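Local coordinates for protein enoyl-CoA hydratase/carnithine racemase (PDB 6SL9) that probably isomerises coenzyme A thioesters in phenylacetic acid catabolism, as the oxepin-CoA forming crotonase-family isomerase PaaG, at residues H240-G243 and V244-F247; D76-A79 and H80-Y84; N20-E23 and K24-I28. One frame throughout, in Å; residues are numbered along the deposited sequence.

Contact 1: H240-G243 and V244-F247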
# COMPACT_ATOMS: atom_id res chain seq x y z
N HIS A 240 27.58 13.70 -0.94
CA HIS A 240 27.62 12.85 -2.13
C HIS A 240 29.04 12.72 -2.66
O HIS A 240 29.45 11.61 -3.06
CB HIS A 240 26.65 13.41 -3.17
CG HIS A 240 26.80 12.66 -4.46
ND1 HIS A 240 26.66 11.28 -4.52
CD2 HIS A 240 27.11 13.06 -5.73
CE1 HIS A 240 26.89 10.90 -5.76
NE2 HIS A 240 27.13 11.93 -6.53
N GLU A 241 29.79 13.80 -2.65
CA GLU A 241 31.21 13.78 -3.13
C GLU A 241 32.03 12.81 -2.29
O GLU A 241 32.76 11.92 -2.83
CB GLU A 241 31.80 15.19 -3.08
CG GLU A 241 33.17 15.40 -3.74
CD GLU A 241 33.99 16.64 -3.39
OE1 GLU A 241 33.56 17.45 -2.51
OE2 GLU A 241 35.10 16.79 -3.97
N GLU A 242 31.80 12.86 -0.98
CA GLU A 242 32.43 11.93 -0.04
C GLU A 242 31.99 10.50 -0.29
O GLU A 242 32.84 9.58 -0.22
CB GLU A 242 32.23 12.40 1.40
CG GLU A 242 32.60 11.36 2.44
CD GLU A 242 34.05 11.00 2.60
OE1 GLU A 242 34.31 10.02 3.41
OE2 GLU A 242 34.90 11.66 1.94
N GLY A 243 30.70 10.30 -0.49
CA GLY A 243 30.17 8.96 -0.72
C GLY A 243 30.81 8.31 -1.95
O GLY A 243 31.13 7.10 -1.89
N VAL A 244 31.00 9.08 -3.02
CA VAL A 244 31.61 8.53 -4.26
C VAL A 244 33.07 8.17 -3.98
O VAL A 244 33.54 7.04 -4.39
CB VAL A 244 31.45 9.53 -5.42
CG1 VAL A 244 32.27 9.11 -6.60
CG2 VAL A 244 29.98 9.67 -5.77
N ARG A 245 33.78 9.05 -3.30
CA ARG A 245 35.19 8.74 -3.02
C ARG A 245 35.29 7.49 -2.14
O ARG A 245 36.16 6.59 -2.43
CB ARG A 245 35.83 9.93 -2.32
CG ARG A 245 36.09 11.17 -3.18
CD ARG A 245 37.19 12.01 -2.56
NE ARG A 245 36.67 12.45 -1.27
CZ ARG A 245 35.86 13.49 -1.08
NH1 ARG A 245 35.52 14.27 -2.10
NH2 ARG A 245 35.41 13.76 0.13
N ALA A 246 34.44 7.34 -1.14
CA ALA A 246 34.52 6.21 -0.19
C ALA A 246 34.18 4.90 -0.93
O ALA A 246 34.85 3.90 -0.71
CB ALA A 246 33.59 6.46 0.97
N PHE A 247 33.20 4.90 -1.82
CA PHE A 247 32.90 3.71 -2.63
C PHE A 247 34.07 3.36 -3.54
O PHE A 247 34.39 2.12 -3.64
CB PHE A 247 31.65 3.92 -3.45
CG PHE A 247 31.35 2.69 -4.28
CD1 PHE A 247 30.83 1.54 -3.68
CD2 PHE A 247 31.57 2.68 -5.66
CE1 PHE A 247 30.55 0.42 -4.45
CE2 PHE A 247 31.27 1.57 -6.43
CZ PHE A 247 30.75 0.44 -5.82
O HOH W 1 33.12 16.07 0.25
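Arg-245 draws Glu-241 and Glu-242 into a local salt-bridge network along helix 238-249, the last helix of this crotonase-family chain. The spacings are i to i+4 and i to i+3, so the arginine reaches back over one turn to two neighbouring carboxylates. Its chain bends at chi3 (-63°), which turns the guanidinium back over the helix. Arg-245 NH2 bonds to Glu-242 OE2 at 2.8 Å. This is the shorter of the two salt bridges, but it is not straight: the N-H...O angle is 138°, and the oxygen lies out of the guanidinium plane. OE2 uses its anti lone pair. The other oxygen, OE1, pairs with Arg-251 and accepts from the backbone of Arg-254, so this buried glutamate also ties the helix to the C-terminal tail. Glu-241 approaches differently. Its carboxylate stands 79° from the guanidinium plane, and Glu-241 OE2 is 3.2 Å from Arg-245 NH1. The packing is close here, with Glu-241 CG 3.1 Å from Arg-245 NH1. A water donates to Glu-241 OE1 (3.1 Å) and accepts from Arg-245 NH2, bridging the pair a second time. Backbone bonds from residues 244-247 to 240-243 keep the helix regular beneath. On another side of it, His-240 and Val-244 meet one turn apart. The imidazole is fixed by the second subunit: ND1 bonds to Ile-135 O, NE2 to Tyr-77 OH, and the His-240 and Tyr-77 rings meet steeply. Phe-247 packs on Leu-67 of that subunit. This face of the helix therefore belongs to the subunit interface of the trimer. Within the helix, Val-244 CG2 comes obliquely against the imidazole and lies 3.3 Å from His-240 CE1.

Contact 2: D76-A79 and H80-Y84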
# COMPACT_ATOMS: atom_id res chain seq x y z
N ASP A 76 -15.15 21.24 19.93
CA ASP A 76 -14.86 21.70 18.57
C ASP A 76 -13.55 21.05 18.17
O ASP A 76 -12.47 21.70 18.16
CB ASP A 76 -14.82 23.21 18.54
CG ASP A 76 -14.68 23.84 17.16
OD1 ASP A 76 -14.44 23.14 16.20
OD2 ASP A 76 -14.85 25.06 17.10
N TYR A 77 -13.60 19.79 17.77
CA TYR A 77 -12.35 19.11 17.41
C TYR A 77 -11.77 19.62 16.10
O TYR A 77 -10.57 19.50 15.89
CB TYR A 77 -12.53 17.61 17.41
CG TYR A 77 -12.81 17.11 18.80
CD1 TYR A 77 -12.34 17.75 19.95
CD2 TYR A 77 -13.65 16.07 18.99
CE1 TYR A 77 -12.63 17.24 21.20
CE2 TYR A 77 -13.91 15.50 20.21
CZ TYR A 77 -13.43 16.13 21.31
OH TYR A 77 -13.74 15.64 22.53
N GLU A 78 -12.62 20.14 15.20
CA GLU A 78 -12.06 20.72 13.96
C GLU A 78 -11.10 21.85 14.33
O GLU A 78 -9.98 21.90 13.82
CB GLU A 78 -13.12 21.12 12.94
CG GLU A 78 -12.52 21.72 11.69
CD GLU A 78 -13.51 22.17 10.64
OE1 GLU A 78 -14.67 21.76 10.69
OE2 GLU A 78 -13.03 22.90 9.70
N ALA A 79 -11.54 22.76 15.20
CA ALA A 79 -10.65 23.88 15.54
C ALA A 79 -9.40 23.39 16.29
O ALA A 79 -8.28 23.87 16.04
CB ALA A 79 -11.40 24.89 16.37
N HIS A 80 -9.57 22.43 17.16
CA HIS A 80 -8.44 21.91 17.96
C HIS A 80 -7.40 21.28 17.00
O HIS A 80 -6.20 21.58 17.12
CB HIS A 80 -8.99 20.90 18.97
CG HIS A 80 -7.94 20.46 19.91
ND1 HIS A 80 -7.53 21.30 20.95
CD2 HIS A 80 -7.22 19.33 19.99
CE1 HIS A 80 -6.60 20.66 21.64
NE2 HIS A 80 -6.36 19.48 21.07
N LEU A 81 -7.85 20.42 16.12
CA LEU A 81 -6.92 19.75 15.19
C LEU A 81 -6.35 20.71 14.18
O LEU A 81 -5.15 20.63 13.89
CB LEU A 81 -7.60 18.53 14.55
CG LEU A 81 -7.83 17.34 15.50
CD1 LEU A 81 -8.76 16.34 14.82
CD2 LEU A 81 -6.54 16.66 15.93
N ARG A 82 -7.12 21.70 13.73
CA ARG A 82 -6.52 22.67 12.81
C ARG A 82 -5.38 23.39 13.51
O ARG A 82 -4.36 23.69 12.88
CB ARG A 82 -7.55 23.67 12.26
CG ARG A 82 -8.38 23.04 11.15
CD ARG A 82 -9.31 24.10 10.53
NE ARG A 82 -10.20 23.54 9.52
CZ ARG A 82 -9.85 23.17 8.28
NH1 ARG A 82 -8.60 23.32 7.86
NH2 ARG A 82 -10.77 22.64 7.46
N ARG A 83 -5.56 23.71 14.79
CA ARG A 83 -4.48 24.39 15.55
C ARG A 83 -3.28 23.47 15.72
O ARG A 83 -2.15 23.96 15.54
CB ARG A 83 -5.04 24.87 16.88
CG ARG A 83 -3.99 25.43 17.80
CD ARG A 83 -3.18 26.57 17.22
NE ARG A 83 -2.12 26.95 18.17
CZ ARG A 83 -0.98 26.27 18.38
NH1 ARG A 83 -0.62 25.24 17.63
NH2 ARG A 83 -0.16 26.71 19.28
N TYR A 84 -3.48 22.24 16.15
CA TYR A 84 -2.34 21.37 16.55
C TYR A 84 -1.83 20.47 15.42
O TYR A 84 -0.76 19.89 15.58
CB TYR A 84 -2.64 20.61 17.83
CG TYR A 84 -2.80 21.58 18.98
CD1 TYR A 84 -1.70 22.22 19.51
CD2 TYR A 84 -4.04 21.93 19.49
CE1 TYR A 84 -1.85 23.17 20.51
CE2 TYR A 84 -4.18 22.83 20.53
CZ TYR A 84 -3.08 23.49 21.01
OH TYR A 84 -3.27 24.39 22.01
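His-80 lies in the first turn of helix 77-93, its backbone N bonding to Asp-76 O at 3.2 Å. Asp-76 is the N-cap of this helix. Asp-76 OD1 accepts from Ala-79 N at 3.1 Å, with the donor standing above the carboxylate plane. The two bonds close the first turn. The His-80 ring carries Tyr-84 CD2 over one face, towards the rim, and meets Phe-70 edge-to-face. Leu-81 donates from its N to Tyr-77 O at 2.9 Å, and its CB and CG rest against that same oxygen. Arg-82 makes the main side-chain contact. It runs extended from CG to NE beside the extended Glu-78, both pointing the same way. Glu-78 OE2 is taken side-on, 2.9 Å from Arg-82 NE and 3.2 Å from Arg-82 NH2. The oxygen lies in the guanidinium plane, but the carboxylate is turned 52° from it. NE is met by the anti lone pair and has the straighter bond. Both donors fall on one oxygen, which probably fixes its place more than the turn of the carboxylate. Arg-83 CG stands anti to its backbone N (chi1 173°), which sets it over the centre of the Tyr-84 ring, 3.7 Å above the plane. The bend at chi2 (56°) turns the rest of the chain. Its NH2 pairs with Asp-34. Tyr-84 ends the segment against Leu-33 and Asp-34. Thus one side of helix 77-93 faces helix 30-45. Glu-78 and Arg-82 pack on Val-229 of the third subunit, and Leu-81 on its Gln-231, both in helix 220-235 of that neighbour.

Contact 3: N20-E23 and K24-I28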
# COMPACT_ATOMS: atom_id res chain seq x y z
N ASN A 20 6.85 13.36 28.98
CA ASN A 20 7.09 13.32 30.44
C ASN A 20 5.86 13.82 31.20
O ASN A 20 5.91 14.83 31.91
CB ASN A 20 8.32 14.14 30.78
CG ASN A 20 8.69 13.98 32.23
OD1 ASN A 20 8.55 12.88 32.77
ND2 ASN A 20 9.22 15.04 32.85
N ARG A 21 4.80 13.04 31.12
CA ARG A 21 3.65 13.14 32.03
C ARG A 21 3.30 11.75 32.51
O ARG A 21 2.19 11.24 32.28
CB ARG A 21 2.44 13.71 31.32
CG ARG A 21 2.37 15.14 30.87
CD ARG A 21 0.86 15.30 30.54
NE ARG A 21 -0.06 15.43 31.68
CZ ARG A 21 -1.39 15.54 31.59
NH1 ARG A 21 -2.00 15.49 30.43
NH2 ARG A 21 -2.13 15.69 32.65
N PRO A 22 4.24 11.08 33.19
CA PRO A 22 4.05 9.64 33.39
C PRO A 22 2.86 9.25 34.26
O PRO A 22 2.28 8.18 34.07
CB PRO A 22 5.38 9.19 33.99
CG PRO A 22 5.97 10.47 34.60
CD PRO A 22 5.56 11.54 33.58
N GLU A 23 2.51 10.14 35.17
CA GLU A 23 1.36 9.96 36.09
C GLU A 23 0.04 9.94 35.33
O GLU A 23 -0.96 9.41 35.85
CB GLU A 23 1.32 11.08 37.16
CG GLU A 23 1.03 12.50 36.60
CD GLU A 23 2.11 13.46 36.06
OE1 GLU A 23 3.17 13.04 35.61
OE2 GLU A 23 1.83 14.68 36.05
N LYS A 24 0.00 10.47 34.12
CA LYS A 24 -1.17 10.44 33.22
C LYS A 24 -0.84 9.67 31.93
O LYS A 24 -1.47 9.95 30.91
CB LYS A 24 -1.63 11.88 32.95
CG LYS A 24 -2.25 12.61 34.13
CD LYS A 24 -3.72 12.20 34.35
CE LYS A 24 -4.21 12.23 35.79
NZ LYS A 24 -3.61 13.33 36.58
N LEU A 25 0.13 8.75 31.99
CA LEU A 25 0.47 7.90 30.83
C LEU A 25 0.82 8.77 29.63
O LEU A 25 0.56 8.41 28.48
CB LEU A 25 -0.66 6.92 30.54
CG LEU A 25 -1.08 6.05 31.70
CD1 LEU A 25 -2.25 5.16 31.26
CD2 LEU A 25 0.09 5.23 32.29
N ASN A 26 1.53 9.86 29.89
CA ASN A 26 1.98 10.78 28.82
C ASN A 26 0.83 11.20 27.93
O ASN A 26 1.02 11.36 26.69
CB ASN A 26 3.18 10.20 28.07
CG ASN A 26 4.27 9.78 29.02
OD1 ASN A 26 4.54 10.46 30.02
ND2 ASN A 26 4.94 8.68 28.71
N ALA A 27 -0.29 11.48 28.54
CA ALA A 27 -1.48 11.90 27.79
C ALA A 27 -1.18 13.22 27.09
O ALA A 27 -0.53 14.10 27.66
CB ALA A 27 -2.63 11.96 28.72
N ILE A 28 -1.70 13.33 25.88
CA ILE A 28 -1.43 14.49 25.00
C ILE A 28 -2.35 15.67 25.33
O ILE A 28 -3.57 15.50 25.45
CB ILE A 28 -1.52 14.04 23.53
CG1 ILE A 28 -0.36 13.09 23.20
CG2 ILE A 28 -1.59 15.24 22.60
CD1 ILE A 28 -0.56 12.30 21.94
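Arg-21 and Asn-26 hold together a tight turn in the loop between strand 14-19 and helix 30-45, within the Asn-Arg-Pro...Asn-Ala sequence familiar from crotonases. Asn-26 OD1 accepts from Arg-21 N at 2.8 Å. In return, Arg-21 O takes Asn-26 N, also at 2.8 Å, and Lys-24 N at 3.0 Å. These two donors reach the oxygen from opposite faces of the carbonyl plane. Leu-25 N bonds to Pro-22 O at 3.0 Å. Asn-26 CG is anti to its carbonyl carbon (chi1 -52°), which brings the amide back to the start of the turn. Its ND2 donates to Ala-57 O and Phe-61 O, so the buried amide is held from both ends. The Arg-21 guanidinium has Lys-24 CB over one face, 3.8 Å above the plane. Arg-21 NH2 is 3.4 Å from Lys-24 CG. Arg-21 NH1 makes a weak bond to Ala-27 O, but its stronger partner is Asp-66. Backbone bonds between Leu-25 and Ala-63, and between Ile-28 and both Gly-64 and Asp-66, lay the loop along the segment after strand 51-56. Ile-28 packs on helix 109-115 through Ala-109 and Leu-113.

Overall arrangement
Contacts 2 and 3 lie 21 Å apart between centres, with nearest atoms about 7 Å apart. Contact 1 is on the opposite side of the chain's centre from both, its centre about 46 Å from that of contact 2 and about 45 Å from that of contact 3. Trimer assembly brings two of them together. His-240 in contact 1 meets Tyr-77 in contact 2 of the next subunit, so the two distant helices become neighbours across an interface. Contact 3 touches no other chain. It borders the backbone after strand 51-56 and the start of helix 109-115. In crotonase relatives these regions supply the oxyanion hole, so contact 3 probably lies beside the active site.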